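Local atomic coordinates of xyloglucan-specific endo-beta-1,4-glucanase (Uncultured bacterium, PDB entry 4W88), a protein that hydrolyses internal beta-1,4 linkages in the glucan backbone of xyloglucan as a specific endo-glucanase of glycoside hydrolase family 5. Residues F229-V233 with G273-N279; I283-I287 with D330-Y335; N306-H310 with W326-D330. The protein carries 1 engineered substitution. All coordinates share one frame; numbering follows the deposited sequence.

Contact 1. Residues F229-V233 with G273-N279. With BGC (beta-D-glucopyranose), chain C.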
loop_
_atom_site.group_PDB
_atom_site.type_symbol
_atom_site.label_atom_id
_atom_site.label_comp_id
_atom_site.label_asym_id
_atom_site.label_seq_id
_atom_site.Cartn_x
_atom_site.Cartn_y
_atom_site.Cartn_z
ATOM N N PHE A 229 -5.768 7.728 16.947
ATOM C CA PHE A 229 -5.811 7.364 18.396
ATOM C C PHE A 229 -6.558 6.078 18.722
ATOM O O PHE A 229 -6.365 5.493 19.822
ATOM C CB PHE A 229 -6.349 8.514 19.220
ATOM C CG PHE A 229 -5.341 9.625 19.448
ATOM C CD1 PHE A 229 -3.982 9.357 19.543
ATOM C CD2 PHE A 229 -5.760 10.908 19.668
ATOM C CE1 PHE A 229 -3.055 10.365 19.755
ATOM C CE2 PHE A 229 -4.835 11.922 19.914
ATOM C CZ PHE A 229 -3.479 11.636 19.962
ATOM N N PHE A 230 -7.403 5.627 17.799
ATOM C CA PHE A 230 -7.996 4.309 17.946
ATOM C C PHE A 230 -7.090 3.206 17.402
ATOM O O PHE A 230 -6.981 2.129 17.988
ATOM C CB PHE A 230 -9.352 4.245 17.259
ATOM C CG PHE A 230 -9.984 2.897 17.373
ATOM C CD1 PHE A 230 -10.461 2.445 18.595
ATOM C CD2 PHE A 230 -10.097 2.082 16.295
ATOM C CE1 PHE A 230 -11.010 1.168 18.698
ATOM C CE2 PHE A 230 -10.640 0.821 16.406
ATOM C CZ PHE A 230 -11.077 0.360 17.603
ATOM N N THR A 231 -6.478 3.461 16.232
ATOM C CA THR A 231 -5.793 2.395 15.506
ATOM C C THR A 231 -4.364 2.127 15.971
ATOM O O THR A 231 -3.813 1.002 15.813
ATOM C CB THR A 231 -5.751 2.712 13.975
ATOM O OG1 THR A 231 -5.155 3.993 13.796
ATOM C CG2 THR A 231 -7.172 2.768 13.410
ATOM N N TYR A 232 -3.757 3.187 16.526
ATOM C CA TYR A 232 -2.367 3.145 17.083
ATOM C C TYR A 232 -2.317 3.302 18.601
ATOM O O TYR A 232 -3.291 3.649 19.207
ATOM C CB TYR A 232 -1.479 4.218 16.407
ATOM C CG TYR A 232 -0.938 3.802 15.012
ATOM C CD1 TYR A 232 -1.815 3.698 13.900
ATOM C CD2 TYR A 232 0.403 3.474 14.840
ATOM C CE1 TYR A 232 -1.307 3.291 12.658
ATOM C CE2 TYR A 232 0.899 3.075 13.622
ATOM C CZ TYR A 232 0.051 2.987 12.576
ATOM O OH TYR A 232 0.585 2.589 11.364
ATOM N N VAL A 233 -1.198 2.956 19.186
ATOM C CA VAL A 233 -0.936 3.184 20.604
ATOM C C VAL A 233 -0.063 4.439 20.737
ATOM O O VAL A 233 0.965 4.524 20.073
ATOM C CB VAL A 233 -0.221 2.004 21.255
ATOM C CG1 VAL A 233 -0.008 2.268 22.770
ATOM C CG2 VAL A 233 -1.012 0.750 21.040
ATOM N N GLY A 273 -6.108 -0.393 9.058
ATOM C CA GLY A 273 -6.183 -1.464 10.053
ATOM C C GLY A 273 -6.191 -0.866 11.457
ATOM O O GLY A 273 -6.060 0.350 11.615
ATOM N N ALA A 274 -6.383 -1.707 12.486
ATOM C CA ALA A 274 -6.386 -1.263 13.866
ATOM C C ALA A 274 -5.577 -2.232 14.701
ATOM O O ALA A 274 -5.761 -3.403 14.614
ATOM C CB ALA A 274 -7.828 -1.234 14.325
ATOM N N GLN A 275 -4.662 -1.719 15.491
ATOM C CA GLN A 275 -3.893 -2.567 16.334
ATOM C C GLN A 275 -4.803 -3.199 17.394
ATOM O O GLN A 275 -5.746 -2.577 17.913
ATOM C CB GLN A 275 -2.744 -1.809 17.026
ATOM C CG GLN A 275 -1.678 -1.352 16.064
ATOM C CD GLN A 275 -0.609 -0.485 16.683
ATOM O OE1 GLN A 275 -0.169 -0.708 17.821
ATOM N NE2 GLN A 275 -0.170 0.521 15.930
ATOM N N PHE A 276 -4.551 -4.474 17.611
ATOM C CA PHE A 276 -5.296 -5.264 18.573
ATOM C C PHE A 276 -4.990 -4.837 19.995
ATOM O O PHE A 276 -3.838 -4.910 20.425
ATOM C CB PHE A 276 -5.094 -6.794 18.455
ATOM C CG PHE A 276 -5.976 -7.570 19.386
ATOM C CD1 PHE A 276 -7.378 -7.543 19.181
ATOM C CD2 PHE A 276 -5.462 -8.339 20.419
ATOM C CE1 PHE A 276 -8.243 -8.213 20.035
ATOM C CE2 PHE A 276 -6.336 -9.058 21.256
ATOM C CZ PHE A 276 -7.716 -8.987 21.053
ATOM N N LYS A 277 -6.024 -4.388 20.703
ATOM C CA LYS A 277 -5.877 -3.844 22.085
ATOM C C LYS A 277 -6.858 -4.537 23.042
ATOM O O LYS A 277 -7.523 -3.886 23.846
ATOM C CB LYS A 277 -6.180 -2.338 22.079
ATOM C CG LYS A 277 -5.323 -1.429 21.211
ATOM C CD LYS A 277 -5.907 -0.037 21.096
ATOM C CE LYS A 277 -5.003 0.809 20.200
ATOM N NZ LYS A 277 -5.383 2.250 20.358
ATOM N N GLU A 278 -6.965 -5.879 22.878
ATOM C CA GLU A 278 -7.873 -6.743 23.669
ATOM C C GLU A 278 -9.278 -6.173 23.585
ATOM O O GLU A 278 -10.001 -6.081 24.593
ATOM C CB GLU A 278 -7.421 -6.944 25.104
ATOM C CG GLU A 278 -5.980 -7.305 25.159
ATOM C CD GLU A 278 -5.649 -8.502 25.825
ATOM O OE1 GLU A 278 -5.539 -9.477 25.060
ATOM O OE2 GLU A 278 -5.477 -8.408 27.073
ATOM N N ASN A 279 -9.658 -5.819 22.367
ATOM C CA ASN A 279 -10.819 -5.006 22.121
ATOM C C ASN A 279 -11.533 -5.451 20.848
ATOM O O ASN A 279 -11.919 -4.617 20.001
ATOM C CB ASN A 279 -10.449 -3.523 22.019
ATOM C CG ASN A 279 -9.537 -3.208 20.833
ATOM O OD1 ASN A 279 -8.767 -4.052 20.376
ATOM N ND2 ASN A 279 -9.660 -1.986 20.329
HETATM C C2 BGC C . 2.461 5.996 11.180
HETATM C C3 BGC C . 2.641 5.196 9.880
HETATM C C4 BGC C . 1.370 5.097 9.107
HETATM C C5 BGC C . 0.947 6.620 9.185
HETATM C C6 BGC C . -0.347 6.619 8.464
HETATM C C1 BGC C . 2.151 7.450 11.137
HETATM O O2 BGC C . 3.729 6.080 11.638
HETATM O O3 BGC C . 3.060 3.914 10.282
HETATM O O4 BGC C . 1.536 4.165 7.916
HETATM O O5 BGC C . 0.969 7.293 10.562
HETATM O O6 BGC C . -0.907 7.862 8.130
HETATM O O HOH W 1 -7.756 -0.758 18.344
HETATM O O HOH W 2 1.448 2.095 17.902
#
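Lys277 NZ binds the end of helix 228-231, donating to Phe230 O at 2.9 Å and to Tyr232 O at 2.8 Å, both from above the carbonyl plane; Tyr238 O takes a further bond. With CG of Lys277 beside the backbone N (chi1 -60°), the extended chain carries the ammonium there. A methionine in its place would probably leave Tyr232 O and Tyr238 O without the ammonium donor and Phe230 O dependent on water 1, the helix end less firmly held. Gln275 N adds a nearly straight bond to Thr231 O (2.9 Å). Water 1 links Phe230 O, Gln275 O and Asn279 ND2, while water 2 accepts from Val233 N and Gln275 NE2. In this (beta/alpha)8 barrel the contact joins the loops following strands 218-223 and 267-272, beside the glycan site. There the Gln275 amide, 70° to the Tyr232 ring, sets NE2 over one face near the rim, 3.2 Å from CD2 of Tyr232. Tyr232 OH lies 3.0 Å from O3 of the glucose. Apolar packing is slight, Phe230 CE2 meeting Ala274 CB at 4.1 Å; Thr231 CG2 instead lies 3.2 Å from Gly273 O, a buried carbonyl without a hydrogen-bond partner, and Thr231 OG1 bonds to Tyr225 O.

Contact 2. Residues I283-I287 with D330-Y335; sequences IVRWI and DIVDAY
Ile287 lays its terminal methyl on the Tyr335 ring: CD1 of Ile287 is 3.5 Å from the ring centroid of Tyr335 and only 11° off the ring normal, a CH-pi contact over the middle of the face. The torsions explain the placement. CG1 of Ile287 lies beside the backbone N (chi1 -63°), and the chain runs on extended, which carries CD1 over the ring, the two side chains crossing at about a right angle. The same methyl touches Ala334 CB at 3.9 Å and Ile331 CG2 at 4.0 Å, while the other branch, CG2 of Ile287, rests 3.6 Å from Ala334 O. One turn earlier Ile283 and Ile331 cross at a slant, their CD1 atoms 3.9 Å apart. Val284 closes the flank with both branches, CG1 against the Ala334 methyl and CG2 against the backbone at Asp330 O. At the inner side Tyr335 OH comes to the indole edge of Trp286, in its plane, 3.6 Å from CZ3 of Trp286.

These side chains mesh because helices 280-295 and 329-336 run side by side in the same direction, their local axes 8° apart and 9.1 Å from each other at closest approach. They are neighbouring outer helices of the TIM barrel, following its seventh and eighth strands. Further out, Trp286 is fixed by NE1 bonding to Thr226 O and by stacking on Tyr290, and Asp333, on helix 329-336, forms a salt bridge with Arg53. No hydrogen bond or salt bridge passes between segments 283-287 and 330-335, so their cohesion rests on dispersion and the hydrophobic effect, with the one CH-pi contact giving the isoleucine methyl a defined seat on the tyrosine.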
loop_
_atom_site.group_PDB
_atom_site.type_symbol
_atom_site.label_atom_id
_atom_site.label_comp_id
_atom_site.label_asym_id
_atom_site.label_seq_id
_atom_site.Cartn_x
_atom_site.Cartn_y
_atom_site.Cartn_z
ATOM N N ILE A 283 -13.065 -3.153 17.673
ATOM C CA ILE A 283 -12.534 -3.193 16.317
ATOM C C ILE A 283 -13.609 -3.606 15.294
ATOM O O ILE A 283 -13.680 -3.000 14.221
ATOM C CB ILE A 283 -11.252 -4.045 16.214
ATOM C CG1 ILE A 283 -10.123 -3.395 17.025
ATOM C CG2 ILE A 283 -10.888 -4.281 14.758
ATOM C CD1 ILE A 283 -8.860 -4.222 17.146
ATOM N N VAL A 284 -14.409 -4.646 15.604
ATOM C CA VAL A 284 -15.529 -4.961 14.738
ATOM C C VAL A 284 -16.424 -3.761 14.444
ATOM O O VAL A 284 -16.831 -3.550 13.281
ATOM C CB VAL A 284 -16.314 -6.167 15.300
ATOM C CG1 VAL A 284 -17.611 -6.420 14.504
ATOM C CG2 VAL A 284 -15.383 -7.420 15.311
ATOM N N ARG A 285 -16.803 -2.994 15.476
ATOM C CA ARG A 285 -17.599 -1.798 15.258
ATOM C C ARG A 285 -16.887 -0.733 14.409
ATOM O O ARG A 285 -17.494 -0.107 13.516
ATOM C CB ARG A 285 -18.024 -1.195 16.606
ATOM C CG ARG A 285 -19.063 -2.038 17.343
ATOM C CD ARG A 285 -19.726 -1.253 18.480
ATOM N NE ARG A 285 -18.805 -1.216 19.621
ATOM C CZ ARG A 285 -18.679 -2.164 20.543
ATOM N NH1 ARG A 285 -19.410 -3.243 20.517
ATOM N NH2 ARG A 285 -17.791 -2.028 21.507
ATOM N N TRP A 286 -15.600 -0.551 14.646
ATOM C CA TRP A 286 -14.832 0.417 13.875
ATOM C C TRP A 286 -14.813 0.023 12.392
ATOM O O TRP A 286 -14.990 0.874 11.522
ATOM C CB TRP A 286 -13.404 0.502 14.418
ATOM C CG TRP A 286 -12.507 1.341 13.568
ATOM C CD1 TRP A 286 -12.433 2.711 13.507
ATOM C CD2 TRP A 286 -11.584 0.844 12.611
ATOM N NE1 TRP A 286 -11.521 3.094 12.560
ATOM C CE2 TRP A 286 -10.972 1.953 12.003
ATOM C CE3 TRP A 286 -11.220 -0.438 12.211
ATOM C CZ2 TRP A 286 -10.028 1.807 10.971
ATOM C CZ3 TRP A 286 -10.304 -0.584 11.207
ATOM C CH2 TRP A 286 -9.702 0.522 10.606
ATOM N N ILE A 287 -14.635 -1.271 12.105
ATOM C CA ILE A 287 -14.600 -1.737 10.685
ATOM C C ILE A 287 -15.922 -1.441 10.002
ATOM O O ILE A 287 -15.958 -0.953 8.886
ATOM C CB ILE A 287 -14.265 -3.257 10.573
ATOM C CG1 ILE A 287 -12.830 -3.570 11.129
ATOM C CG2 ILE A 287 -14.594 -3.831 9.233
ATOM C CD1 ILE A 287 -12.465 -5.024 11.360
ATOM N N ASP A 330 -13.260 -13.102 14.577
ATOM C CA ASP A 330 -14.325 -12.069 14.580
ATOM C C ASP A 330 -13.918 -10.785 13.828
ATOM O O ASP A 330 -14.699 -10.199 13.062
ATOM C CB ASP A 330 -14.709 -11.715 16.009
ATOM C CG ASP A 330 -15.528 -12.790 16.705
ATOM O OD1 ASP A 330 -15.960 -13.767 16.092
ATOM O OD2 ASP A 330 -15.805 -12.610 17.873
ATOM N N ILE A 331 -12.689 -10.315 14.080
ATOM C CA ILE A 331 -12.139 -9.199 13.309
ATOM C C ILE A 331 -12.084 -9.499 11.816
ATOM O O ILE A 331 -12.545 -8.705 10.957
ATOM C CB ILE A 331 -10.745 -8.780 13.837
ATOM C CG1 ILE A 331 -10.896 -8.191 15.257
ATOM C CG2 ILE A 331 -10.063 -7.770 12.920
ATOM C CD1 ILE A 331 -9.623 -7.829 15.972
ATOM N N VAL A 332 -11.584 -10.676 11.501
ATOM C CA VAL A 332 -11.437 -11.069 10.098
ATOM C C VAL A 332 -12.771 -11.156 9.375
ATOM O O VAL A 332 -12.897 -10.649 8.241
ATOM C CB VAL A 332 -10.549 -12.293 9.961
ATOM C CG1 VAL A 332 -10.506 -12.812 8.523
ATOM C CG2 VAL A 332 -9.156 -11.942 10.411
ATOM N N ASP A 333 -13.779 -11.748 10.065
ATOM C CA ASP A 333 -15.107 -11.880 9.495
ATOM C C ASP A 333 -15.643 -10.452 9.139
ATOM O O ASP A 333 -16.266 -10.231 8.092
ATOM C CB ASP A 333 -16.058 -12.470 10.524
ATOM C CG ASP A 333 -15.971 -13.989 10.692
ATOM O OD1 ASP A 333 -15.260 -14.664 9.954
ATOM O OD2 ASP A 333 -16.584 -14.521 11.662
ATOM N N ALA A 334 -15.436 -9.481 10.051
ATOM C CA ALA A 334 -15.967 -8.136 9.792
ATOM C C ALA A 334 -15.367 -7.510 8.510
ATOM O O ALA A 334 -16.012 -6.803 7.718
ATOM C CB ALA A 334 -15.676 -7.255 10.985
ATOM N N TYR A 335 -14.106 -7.844 8.257
ATOM C CA TYR A 335 -13.445 -7.353 7.041
ATOM C C TYR A 335 -13.973 -8.065 5.807
ATOM O O TYR A 335 -14.449 -7.437 4.881
ATOM C CB TYR A 335 -11.930 -7.593 7.110
ATOM C CG TYR A 335 -11.130 -6.561 7.942
ATOM C CD1 TYR A 335 -11.294 -5.188 7.739
ATOM C CD2 TYR A 335 -10.156 -6.986 8.880
ATOM C CE1 TYR A 335 -10.576 -4.269 8.479
ATOM C CE2 TYR A 335 -9.413 -6.053 9.618
ATOM C CZ TYR A 335 -9.595 -4.702 9.380
ATOM O OH TYR A 335 -8.891 -3.744 10.093
#

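Contact 3. Residues N306-H310 with W326-D330; sequences NNIYH and WYNDD
Tyr309, in the irregular loop 306-310, and Tyr327, just ahead of helix 329-336, bring their backbones to 7.2 Å between CA atoms, a gap filled by their side chains. The two rings lie nearly parallel, planes at 10°, but are slid along each other until the centroids are 4.8 Å apart and the rings barely overlap. Each ring instead covers the other's methylene: Tyr309 CB stands 3.5 Å from the centroid of the Tyr327 ring, and Tyr327 CB is 3.5 Å from the centroid of the Tyr309 ring, two reciprocal CH-pi contacts. Pointing CG of Tyr309 opposite its backbone N (chi1 -172°) sends that ring past Tyr327 in the reverse direction. His310 completes the aromatic cluster, its face meeting the edge of Tyr327 in an offset edge-to-face pair with planes at 80°.

Both hydroxyls are hydrogen-bonded. Tyr327 OH donates to Asn307 OD1 at 2.8 Å, from above the amide carbonyl plane, and accepts from water 3, which in turn accepts from His310 N. Tyr309 OH receives Asn328 ND2 at 3.0 Å. Asn328 is the N-cap of helix 329-336: its OD1 accepts from Ile331 N, and its ND2 has a second partner in Thr280 OG1. Asn307 ND2 is held by Asn39 OD1, and Asn306 OD1 accepts from Ile308 N in an Asx turn. The Tyr309 ring also stacks with Phe276, from the loop after strand 267-272.

The contact thus ties the loop after the last barrel strand, 300-305, to the start of the final helix. Because the phenol oxygens are hydrogen-bonded as well as the rings packed, the tyrosines are probably restrained from sliding along one another, and the capping amide of Asn328 is held by bonds on both its OD1 and its ND2.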
loop_
_atom_site.group_PDB
_atom_site.type_symbol
_atom_site.label_atom_id
_atom_site.label_comp_id
_atom_site.label_asym_id
_atom_site.label_seq_id
_atom_site.Cartn_x
_atom_site.Cartn_y
_atom_site.Cartn_z
ATOM N N ASN A 306 1.060 -7.525 9.626
ATOM C CA ASN A 306 2.469 -7.782 9.909
ATOM C C ASN A 306 2.819 -9.062 10.653
ATOM O O ASN A 306 3.994 -9.261 11.062
ATOM C CB ASN A 306 3.111 -6.550 10.592
ATOM C CG ASN A 306 2.450 -6.206 11.904
ATOM O OD1 ASN A 306 1.636 -6.999 12.384
ATOM N ND2 ASN A 306 2.866 -5.125 12.520
ATOM N N ASN A 307 1.808 -9.886 10.895
ATOM C CA ASN A 307 1.939 -11.141 11.679
ATOM C C ASN A 307 2.343 -10.912 13.115
ATOM O O ASN A 307 2.873 -11.829 13.728
ATOM C CB ASN A 307 2.900 -12.077 10.973
ATOM C CG ASN A 307 2.791 -13.517 11.415
ATOM O OD1 ASN A 307 1.741 -13.957 11.866
ATOM N ND2 ASN A 307 3.871 -14.251 11.292
ATOM N N ILE A 308 2.018 -9.731 13.673
ATOM C CA ILE A 308 2.290 -9.468 15.088
ATOM C C ILE A 308 0.960 -9.415 15.806
ATOM O O ILE A 308 0.141 -8.576 15.495
ATOM C CB ILE A 308 3.078 -8.169 15.310
ATOM C CG1 ILE A 308 4.451 -8.268 14.623
ATOM C CG2 ILE A 308 3.250 -7.922 16.808
ATOM C CD1 ILE A 308 5.245 -6.979 14.737
ATOM N N TYR A 309 0.759 -10.292 16.800
ATOM C CA TYR A 309 -0.495 -10.339 17.540
ATOM C C TYR A 309 -0.252 -10.650 19.021
ATOM O O TYR A 309 -0.726 -9.934 19.870
ATOM C CB TYR A 309 -1.440 -11.393 16.949
ATOM C CG TYR A 309 -2.847 -11.397 17.508
ATOM C CD1 TYR A 309 -3.793 -10.538 16.997
ATOM C CD2 TYR A 309 -3.224 -12.250 18.505
ATOM C CE1 TYR A 309 -5.075 -10.536 17.466
ATOM C CE2 TYR A 309 -4.520 -12.262 18.990
ATOM C CZ TYR A 309 -5.453 -11.395 18.471
ATOM O OH TYR A 309 -6.786 -11.326 18.846
ATOM N N HIS A 310 0.439 -11.735 19.328
ATOM C CA HIS A 310 0.623 -12.096 20.699
ATOM C C HIS A 310 1.873 -11.463 21.285
ATOM O O HIS A 310 1.951 -11.243 22.459
ATOM C CB HIS A 310 0.712 -13.621 20.854
ATOM C CG HIS A 310 -0.517 -14.380 20.457
ATOM N ND1 HIS A 310 -1.713 -14.296 21.147
ATOM C CD2 HIS A 310 -0.704 -15.311 19.489
ATOM C CE1 HIS A 310 -2.597 -15.103 20.583
ATOM N NE2 HIS A 310 -2.012 -15.727 19.573
ATOM N N TRP A 326 -6.274 -17.946 11.609
ATOM C CA TRP A 326 -6.429 -16.556 11.851
ATOM C C TRP A 326 -6.346 -16.268 13.347
ATOM O O TRP A 326 -6.941 -17.007 14.176
ATOM C CB TRP A 326 -7.710 -16.034 11.184
ATOM C CG TRP A 326 -7.668 -16.220 9.712
ATOM C CD1 TRP A 326 -8.059 -17.331 9.028
ATOM C CD2 TRP A 326 -7.167 -15.294 8.738
ATOM N NE1 TRP A 326 -7.857 -17.151 7.663
ATOM C CE2 TRP A 326 -7.249 -15.928 7.474
ATOM C CE3 TRP A 326 -6.605 -13.997 8.796
ATOM C CZ2 TRP A 326 -6.843 -15.274 6.278
ATOM C CZ3 TRP A 326 -6.227 -13.366 7.623
ATOM C CH2 TRP A 326 -6.300 -14.006 6.393
ATOM N N TYR A 327 -5.620 -15.212 13.711
ATOM C CA TYR A 327 -5.514 -14.841 15.140
ATOM C C TYR A 327 -6.846 -14.470 15.803
ATOM O O TYR A 327 -7.045 -14.667 17.008
ATOM C CB TYR A 327 -4.613 -13.646 15.322
ATOM C CG TYR A 327 -3.138 -13.879 15.078
ATOM C CD1 TYR A 327 -2.393 -14.683 15.942
ATOM C CD2 TYR A 327 -2.479 -13.297 13.961
ATOM C CE1 TYR A 327 -1.046 -14.917 15.695
ATOM C CE2 TYR A 327 -1.110 -13.507 13.749
ATOM C CZ TYR A 327 -0.431 -14.315 14.596
ATOM O OH TYR A 327 0.891 -14.536 14.421
ATOM N N ASN A 328 -7.730 -13.857 15.019
ATOM C CA ASN A 328 -8.975 -13.305 15.552
ATOM C C ASN A 328 -10.073 -13.409 14.513
ATOM O O ASN A 328 -10.145 -12.582 13.626
ATOM C CB ASN A 328 -8.749 -11.871 16.048
ATOM C CG ASN A 328 -9.919 -11.351 16.816
ATOM O OD1 ASN A 328 -11.080 -11.544 16.444
ATOM N ND2 ASN A 328 -9.632 -10.719 17.934
ATOM N N ASP A 329 -10.868 -14.474 14.562
ATOM C CA ASP A 329 -11.783 -14.719 13.454
ATOM C C ASP A 329 -12.929 -13.706 13.431
ATOM O O ASP A 329 -13.497 -13.437 12.373
ATOM C CB ASP A 329 -12.385 -16.126 13.527
ATOM C CG ASP A 329 -11.480 -17.178 12.966
ATOM O OD1 ASP A 329 -10.910 -17.000 11.887
ATOM O OD2 ASP A 329 -11.332 -18.165 13.667
ATOM N N ASP A 330 -13.260 -13.102 14.577
ATOM C CA ASP A 330 -14.325 -12.069 14.580
ATOM C C ASP A 330 -13.918 -10.785 13.828
ATOM O O ASP A 330 -14.699 -10.199 13.062
ATOM C CB ASP A 330 -14.709 -11.715 16.009
ATOM C CG ASP A 330 -15.528 -12.790 16.705
ATOM O OD1 ASP A 330 -15.960 -13.767 16.092
ATOM O OD2 ASP A 330 -15.805 -12.610 17.873
HETATM O O HOH W 3 1.813 -13.610 17.119
#

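From the N terminus, contact 1 comes first: it closes a loop of 39 residues that includes helix 246-261 and strand 267-272, joining the loops after the sixth and seventh barrel strands. In series with it, contact 2 opens at residue 283 and spans the eighth strand, 300-305, to bring helices 280-295 and 329-336 together. Contact 3 falls within that span, closing the shorter excursion through strands 319-320 and 325-326, and shares Asp330 with contact 2. The three meet directly: Phe230 packs on Trp286 between contacts 1 and 2, contacts 1 and 3 join through Phe276, Tyr309 and Asn328, and Val332 touches Trp326 between contacts 2 and 3.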